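Local coordinates for fibrillarin-like rRNA/tRNA 2'-O-methyltransferase (Archaeoglobus fulgidus, PDB 1NT2), which transfers methyl groups from S-adenosylmethionine to ribose 2'-hydroxyls of rRNA and tRNA, at sites chosen by the guide RNA of box C/D particles, at residues M160-R164 / E174-S178; D186-H192 / F204-R209. One frame throughout, in Å; residues are numbered along the deposited sequence.

Contact 1 of 2, residues M160-R164 / E174-S178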
loop_
_atom_site.group_PDB
_atom_site.type_symbol
_atom_site.label_atom_id
_atom_site.label_comp_id
_atom_site.label_asym_id
_atom_site.label_seq_id
_atom_site.Cartn_x
_atom_site.Cartn_y
_atom_site.Cartn_z
ATOM N N MET A 160 25.500 28.875 -23.536
ATOM C CA MET A 160 25.528 27.634 -24.292
ATOM C C MET A 160 24.173 26.938 -24.089
ATOM O O MET A 160 23.585 26.995 -23.006
ATOM C CB MET A 160 26.684 26.749 -23.816
ATOM C CG MET A 160 28.075 27.403 -23.877
ATOM S SD MET A 160 28.513 28.260 -25.428
ATOM C CE MET A 160 28.204 26.988 -26.623
ATOM N N VAL A 161 23.671 26.289 -25.132
ATOM C CA VAL A 161 22.373 25.629 -25.045
ATOM C C VAL A 161 22.346 24.220 -25.638
ATOM O O VAL A 161 22.850 23.973 -26.735
ATOM C CB VAL A 161 21.287 26.497 -25.745
ATOM C CG1 VAL A 161 19.960 25.764 -25.814
ATOM C CG2 VAL A 161 21.130 27.797 -25.000
ATOM N N LYS A 162 21.756 23.294 -24.896
ATOM C CA LYS A 162 21.624 21.925 -25.355
ATOM C C LYS A 162 20.152 21.763 -25.679
ATOM O O LYS A 162 19.337 21.638 -24.768
ATOM C CB LYS A 162 22.024 20.955 -24.246
ATOM C CG LYS A 162 21.777 19.496 -24.569
ATOM C CD LYS A 162 22.470 18.606 -23.563
ATOM C CE LYS A 162 22.153 17.147 -23.819
ATOM N NZ LYS A 162 22.527 16.699 -25.187
ATOM N N ALA A 163 19.812 21.786 -26.966
ATOM C CA ALA A 163 18.423 21.643 -27.396
ATOM C C ALA A 163 17.611 20.704 -26.500
ATOM O O ALA A 163 16.637 21.134 -25.885
ATOM C CB ALA A 163 18.371 21.160 -28.838
ATOM N N ARG A 164 18.017 19.436 -26.422
ATOM C CA ARG A 164 17.320 18.440 -25.604
ATOM C C ARG A 164 17.076 18.871 -24.154
ATOM O O ARG A 164 16.088 18.475 -23.538
ATOM C CB ARG A 164 18.098 17.125 -25.581
ATOM C CG ARG A 164 18.633 16.681 -26.911
ATOM C CD ARG A 164 18.920 15.187 -26.894
ATOM N NE ARG A 164 17.718 14.410 -27.191
ATOM C CZ ARG A 164 17.079 14.436 -28.362
ATOM N NH1 ARG A 164 17.527 15.199 -29.355
ATOM N NH2 ARG A 164 15.987 13.699 -28.544
ATOM N N GLU A 174 13.932 23.478 -34.344
ATOM C CA GLU A 174 12.750 24.143 -33.818
ATOM C C GLU A 174 12.933 24.579 -32.376
ATOM O O GLU A 174 12.369 25.588 -31.954
ATOM C CB GLU A 174 11.553 23.214 -33.958
ATOM C CG GLU A 174 11.310 22.834 -35.409
ATOM C CD GLU A 174 10.384 21.647 -35.570
ATOM O OE1 GLU A 174 10.726 20.550 -35.071
ATOM O OE2 GLU A 174 9.317 21.814 -36.199
ATOM N N VAL A 175 13.726 23.821 -31.624
ATOM C CA VAL A 175 13.995 24.157 -30.230
ATOM C C VAL A 175 14.896 25.380 -30.208
ATOM O O VAL A 175 14.673 26.317 -29.447
ATOM C CB VAL A 175 14.703 23.012 -29.490
ATOM C CG1 VAL A 175 15.009 23.438 -28.061
ATOM C CG2 VAL A 175 13.832 21.770 -29.497
ATOM N N PHE A 176 15.924 25.364 -31.044
ATOM C CA PHE A 176 16.824 26.497 -31.123
ATOM C C PHE A 176 16.072 27.671 -31.754
ATOM O O PHE A 176 16.397 28.834 -31.517
ATOM C CB PHE A 176 18.049 26.135 -31.965
ATOM C CG PHE A 176 19.018 25.215 -31.273
ATOM C CD1 PHE A 176 20.114 24.704 -31.958
ATOM C CD2 PHE A 176 18.850 24.875 -29.933
ATOM C CE1 PHE A 176 21.025 23.871 -31.326
ATOM C CE2 PHE A 176 19.757 24.043 -29.289
ATOM C CZ PHE A 176 20.847 23.539 -29.986
ATOM N N LYS A 177 15.059 27.358 -32.557
ATOM C CA LYS A 177 14.256 28.385 -33.214
ATOM C C LYS A 177 13.496 29.171 -32.153
ATOM O O LYS A 177 13.502 30.403 -32.151
ATOM C CB LYS A 177 13.257 27.739 -34.181
ATOM C CG LYS A 177 12.318 28.730 -34.878
ATOM C CD LYS A 177 11.327 28.039 -35.836
ATOM C CE LYS A 177 10.166 27.345 -35.107
ATOM N NZ LYS A 177 9.157 28.302 -34.549
ATOM N N SER A 178 12.851 28.434 -31.252
ATOM C CA SER A 178 12.067 29.018 -30.169
ATOM C C SER A 178 12.933 29.801 -29.193
ATOM O O SER A 178 12.770 31.012 -29.038
ATOM C CB SER A 178 11.321 27.914 -29.412
ATOM O OG SER A 178 10.512 28.454 -28.381
#
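Phe176 is the residue that reaches across from helix 172-184 to the end of strand 155-162 and the start of the short helix 163-166. Its CA-to-CB bond leaves the helix sideways, but with chi1 near -74° (m) the ring swings over to the other segment. There CE2 lies 3.2 Å from CB of Ala163, a tight approach, and 3.9 Å from CG1 of Val161, while CZ comes within 3.8 Å of the backbone O of Val161. A flat, long aromatic side chain suits this place because its length lets the ring reach from the helix to both Val161 and Ala163; the methyl of Ala163 is small enough to let the ring in.

One residue earlier, Val175 points its CA-to-CB bond toward the other segment. In its t rotamer (chi1 178°) CG1 packs 3.6 Å from O of Ala163 and 4.1 Å from its CB. Val161, also t (chi1 173°), turns its branched side chain toward the helix, so that its CG1 meets the Phe176 ring, as suits a buried strand residue. No hydrogen bond crosses, so the contact rests on apolar fit.

Lys162, between Val161 and Ala163, points away in a chain extended through chi3, and its NZ forms a salt bridge with Asp201. Its side chain lies about 7 Å, nearest atoms, from the bound S-adenosylmethionine. Ile203 of the neighbouring strand also touches Phe176. Such packing of a helix on the central sheet is characteristic of the Rossmann-like fold of S-adenosylmethionine-dependent methyltransferases.

Contact 2 of 2, residues D186-H192 / F204-R209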
loop_
_atom_site.group_PDB
_atom_site.type_symbol
_atom_site.label_atom_id
_atom_site.label_comp_id
_atom_site.label_asym_id
_atom_site.label_seq_id
_atom_site.Cartn_x
_atom_site.Cartn_y
_atom_site.Cartn_z
ATOM N N ASP A 186 14.854 40.292 -24.414
ATOM C CA ASP A 186 15.620 40.994 -23.385
ATOM C C ASP A 186 17.012 41.373 -23.855
ATOM O O ASP A 186 17.590 42.356 -23.397
ATOM C CB ASP A 186 15.752 40.116 -22.137
ATOM C CG ASP A 186 14.410 39.796 -21.487
ATOM O OD1 ASP A 186 13.408 39.591 -22.213
ATOM O OD2 ASP A 186 14.369 39.727 -20.239
ATOM N N PHE A 187 17.551 40.587 -24.774
ATOM C CA PHE A 187 18.891 40.831 -25.276
ATOM C C PHE A 187 18.901 41.171 -26.752
ATOM O O PHE A 187 17.898 41.015 -27.449
ATOM C CB PHE A 187 19.747 39.587 -25.044
ATOM C CG PHE A 187 19.770 39.134 -23.617
ATOM C CD1 PHE A 187 20.691 39.665 -22.717
ATOM C CD2 PHE A 187 18.831 38.225 -23.152
ATOM C CE1 PHE A 187 20.675 39.297 -21.370
ATOM C CE2 PHE A 187 18.802 37.850 -21.808
ATOM C CZ PHE A 187 19.726 38.389 -20.914
ATOM N N LYS A 188 20.044 41.656 -27.217
ATOM C CA LYS A 188 20.211 41.976 -28.619
ATOM C C LYS A 188 21.190 40.948 -29.144
ATOM O O LYS A 188 22.327 40.891 -28.675
ATOM C CB LYS A 188 20.808 43.362 -28.808
ATOM C CG LYS A 188 21.119 43.642 -30.267
ATOM C CD LYS A 188 21.744 44.994 -30.463
ATOM C CE LYS A 188 22.252 45.132 -31.875
ATOM N NZ LYS A 188 22.986 46.410 -32.038
ATOM N N ILE A 189 20.746 40.136 -30.103
ATOM C CA ILE A 189 21.577 39.086 -30.699
ATOM C C ILE A 189 22.860 39.594 -31.356
ATOM O O ILE A 189 22.909 40.702 -31.886
ATOM C CB ILE A 189 20.780 38.301 -31.747
ATOM C CG1 ILE A 189 19.938 39.273 -32.585
ATOM C CG2 ILE A 189 19.911 37.265 -31.058
ATOM C CD1 ILE A 189 19.245 38.641 -33.785
ATOM N N VAL A 190 23.901 38.775 -31.321
ATOM C CA VAL A 190 25.171 39.156 -31.915
ATOM C C VAL A 190 25.647 38.042 -32.826
ATOM O O VAL A 190 26.367 38.290 -33.792
ATOM C CB VAL A 190 26.245 39.419 -30.840
ATOM C CG1 VAL A 190 27.580 39.687 -31.485
ATOM C CG2 VAL A 190 25.848 40.600 -30.001
ATOM N N LYS A 191 25.236 36.816 -32.508
ATOM C CA LYS A 191 25.606 35.641 -33.288
ATOM C C LYS A 191 25.214 34.367 -32.580
ATOM O O LYS A 191 25.202 34.283 -31.355
ATOM C CB LYS A 191 27.114 35.575 -33.521
ATOM C CG LYS A 191 27.591 35.910 -34.921
ATOM C CD LYS A 191 27.185 34.879 -35.954
ATOM C CE LYS A 191 27.807 35.226 -37.312
ATOM N NZ LYS A 191 27.369 34.331 -38.428
ATOM N N HIS A 192 24.896 33.367 -33.379
ATOM C CA HIS A 192 24.553 32.062 -32.870
ATOM C C HIS A 192 25.195 31.130 -33.873
ATOM O O HIS A 192 25.374 31.489 -35.037
ATOM C CB HIS A 192 23.037 31.852 -32.833
ATOM C CG HIS A 192 22.354 32.104 -34.141
ATOM N ND1 HIS A 192 21.058 31.705 -34.388
ATOM C CD2 HIS A 192 22.775 32.729 -35.266
ATOM C CE1 HIS A 192 20.712 32.071 -35.609
ATOM N NE2 HIS A 192 21.736 32.694 -36.164
ATOM N N PHE A 204 25.940 28.203 -29.423
ATOM C CA PHE A 204 26.227 29.400 -28.631
ATOM C C PHE A 204 25.504 30.637 -29.145
ATOM O O PHE A 204 25.421 30.882 -30.350
ATOM C CB PHE A 204 27.730 29.669 -28.602
ATOM C CG PHE A 204 28.255 30.318 -29.857
ATOM C CD1 PHE A 204 28.361 31.704 -29.949
ATOM C CD2 PHE A 204 28.618 29.547 -30.960
ATOM C CE1 PHE A 204 28.818 32.309 -31.116
ATOM C CE2 PHE A 204 29.076 30.143 -32.133
ATOM C CZ PHE A 204 29.176 31.524 -32.207
ATOM N N ILE A 205 24.977 31.421 -28.218
ATOM C CA ILE A 205 24.272 32.633 -28.582
ATOM C C ILE A 205 24.959 33.787 -27.870
ATOM O O ILE A 205 25.015 33.818 -26.641
ATOM C CB ILE A 205 22.800 32.601 -28.119
ATOM C CG1 ILE A 205 22.146 31.266 -28.459
ATOM C CG2 ILE A 205 22.021 33.701 -28.813
ATOM C CD1 ILE A 205 20.701 31.172 -27.987
ATOM N N HIS A 206 25.500 34.725 -28.640
ATOM C CA HIS A 206 26.155 35.887 -28.053
ATOM C C HIS A 206 25.143 37.011 -28.138
ATOM O O HIS A 206 24.414 37.114 -29.127
ATOM C CB HIS A 206 27.404 36.282 -28.836
ATOM C CG HIS A 206 28.184 37.381 -28.193
ATOM N ND1 HIS A 206 28.675 38.457 -28.897
ATOM C CD2 HIS A 206 28.570 37.565 -26.907
ATOM C CE1 HIS A 206 29.329 39.258 -28.075
ATOM N NE2 HIS A 206 29.280 38.739 -26.861
ATOM N N ALA A 207 25.090 37.848 -27.109
ATOM C CA ALA A 207 24.138 38.951 -27.097
ATOM C C ALA A 207 24.381 39.906 -25.939
ATOM O O ALA A 207 25.256 39.683 -25.104
ATOM C CB ALA A 207 22.712 38.404 -27.032
ATOM N N TYR A 208 23.598 40.975 -25.893
ATOM C CA TYR A 208 23.739 41.954 -24.835
ATOM C C TYR A 208 22.446 42.733 -24.662
ATOM O O TYR A 208 21.596 42.751 -25.557
ATOM C CB TYR A 208 24.901 42.901 -25.156
ATOM C CG TYR A 208 24.638 43.874 -26.285
ATOM C CD1 TYR A 208 24.275 45.195 -26.019
ATOM C CD2 TYR A 208 24.749 43.477 -27.617
ATOM C CE1 TYR A 208 24.030 46.101 -27.051
ATOM C CE2 TYR A 208 24.504 44.377 -28.660
ATOM C CZ TYR A 208 24.143 45.687 -28.368
ATOM O OH TYR A 208 23.878 46.582 -29.385
ATOM N N ARG A 209 22.296 43.363 -23.503
ATOM C CA ARG A 209 21.110 44.146 -23.222
ATOM C C ARG A 209 21.456 45.623 -23.206
ATOM O O ARG A 209 22.368 46.055 -22.496
ATOM C CB ARG A 209 20.506 43.747 -21.877
ATOM C CG ARG A 209 21.446 43.900 -20.695
ATOM C CD ARG A 209 20.693 43.767 -19.378
ATOM N NE ARG A 209 19.865 44.940 -19.112
ATOM C CZ ARG A 209 18.937 45.005 -18.163
ATOM N NH1 ARG A 209 18.709 43.955 -17.381
ATOM N NH2 ARG A 209 18.239 46.121 -17.995
#
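Strands 188-194 and 202-209 form a beta hairpin that ends the mixed sheet of this Rossmann-like methyltransferase, and a classic beta bulge interrupts their pairing. Lys188 and Tyr208 are a hydrogen-bonded antiparallel pair: Lys188 N donates to Tyr208 O at 2.5 Å, a very short bond, and Tyr208 N returns one to Lys188 O at 3.1 Å. At the bulge, Val190 and Lys191 both face His206, whose O takes a bond from Val190 N (2.8 Å) and a weak one from Lys191 N (3.5 Å). His206 N gives its hydrogen to Lys191 O at 2.8 Å and a nearly straight 172°.

Between these pairs Ala207 sits opposite Ile189, where its amide points the other way and bonds with the backbone of Val157; Ile205 likewise bonds with Ile159. Strand 202-209 is thus satisfied from both sides, by 155-162 as well as by 188-194. The small side chain of Ala207 suits the close spacing here, its CB 3.8 Å from CB of Phe187. Lys191 O also receives a CA-H...O contact from Ile205 CA (3.4 Å), and His192 CA makes one to Phe204 O (2.9 Å).

Phe187 is buried, its ring covered by helix 139-150, whereas Ile189 and Ile205 meet Leu180 of helix 172-184. On the face of Lys188, Tyr208, Lys191 and His206, the long Lys188 suits an exposed edge strand: Lys188 CB lies over the Tyr208 ring, 4.1 Å from the centroid, and Lys188 NZ donates to Tyr208 OH at 2.8 Å, although the position of that hydroxyl is less certain.

Both contacts belong to the same end of one sheet, where strand 155-162 neighbours strand 202-209. Contact 1 is the more buried and rests mainly on apolar side chains, as befits a helix laid on a sheet; contact 2 is partly buried and held chiefly by backbone hydrogen bonds, with exposed lysines on its outer strand and mostly buried residues on the inner one. Helix 172-184 serves both: Val175 and Phe176 pack in contact 1, and its next turns lie against the hairpin of contact 2 before the chain turns into strand 188-194. The contacts touch directly where Met160 CE lies 3.4 Å from Phe204 CB, although their centres are about 14 Å apart.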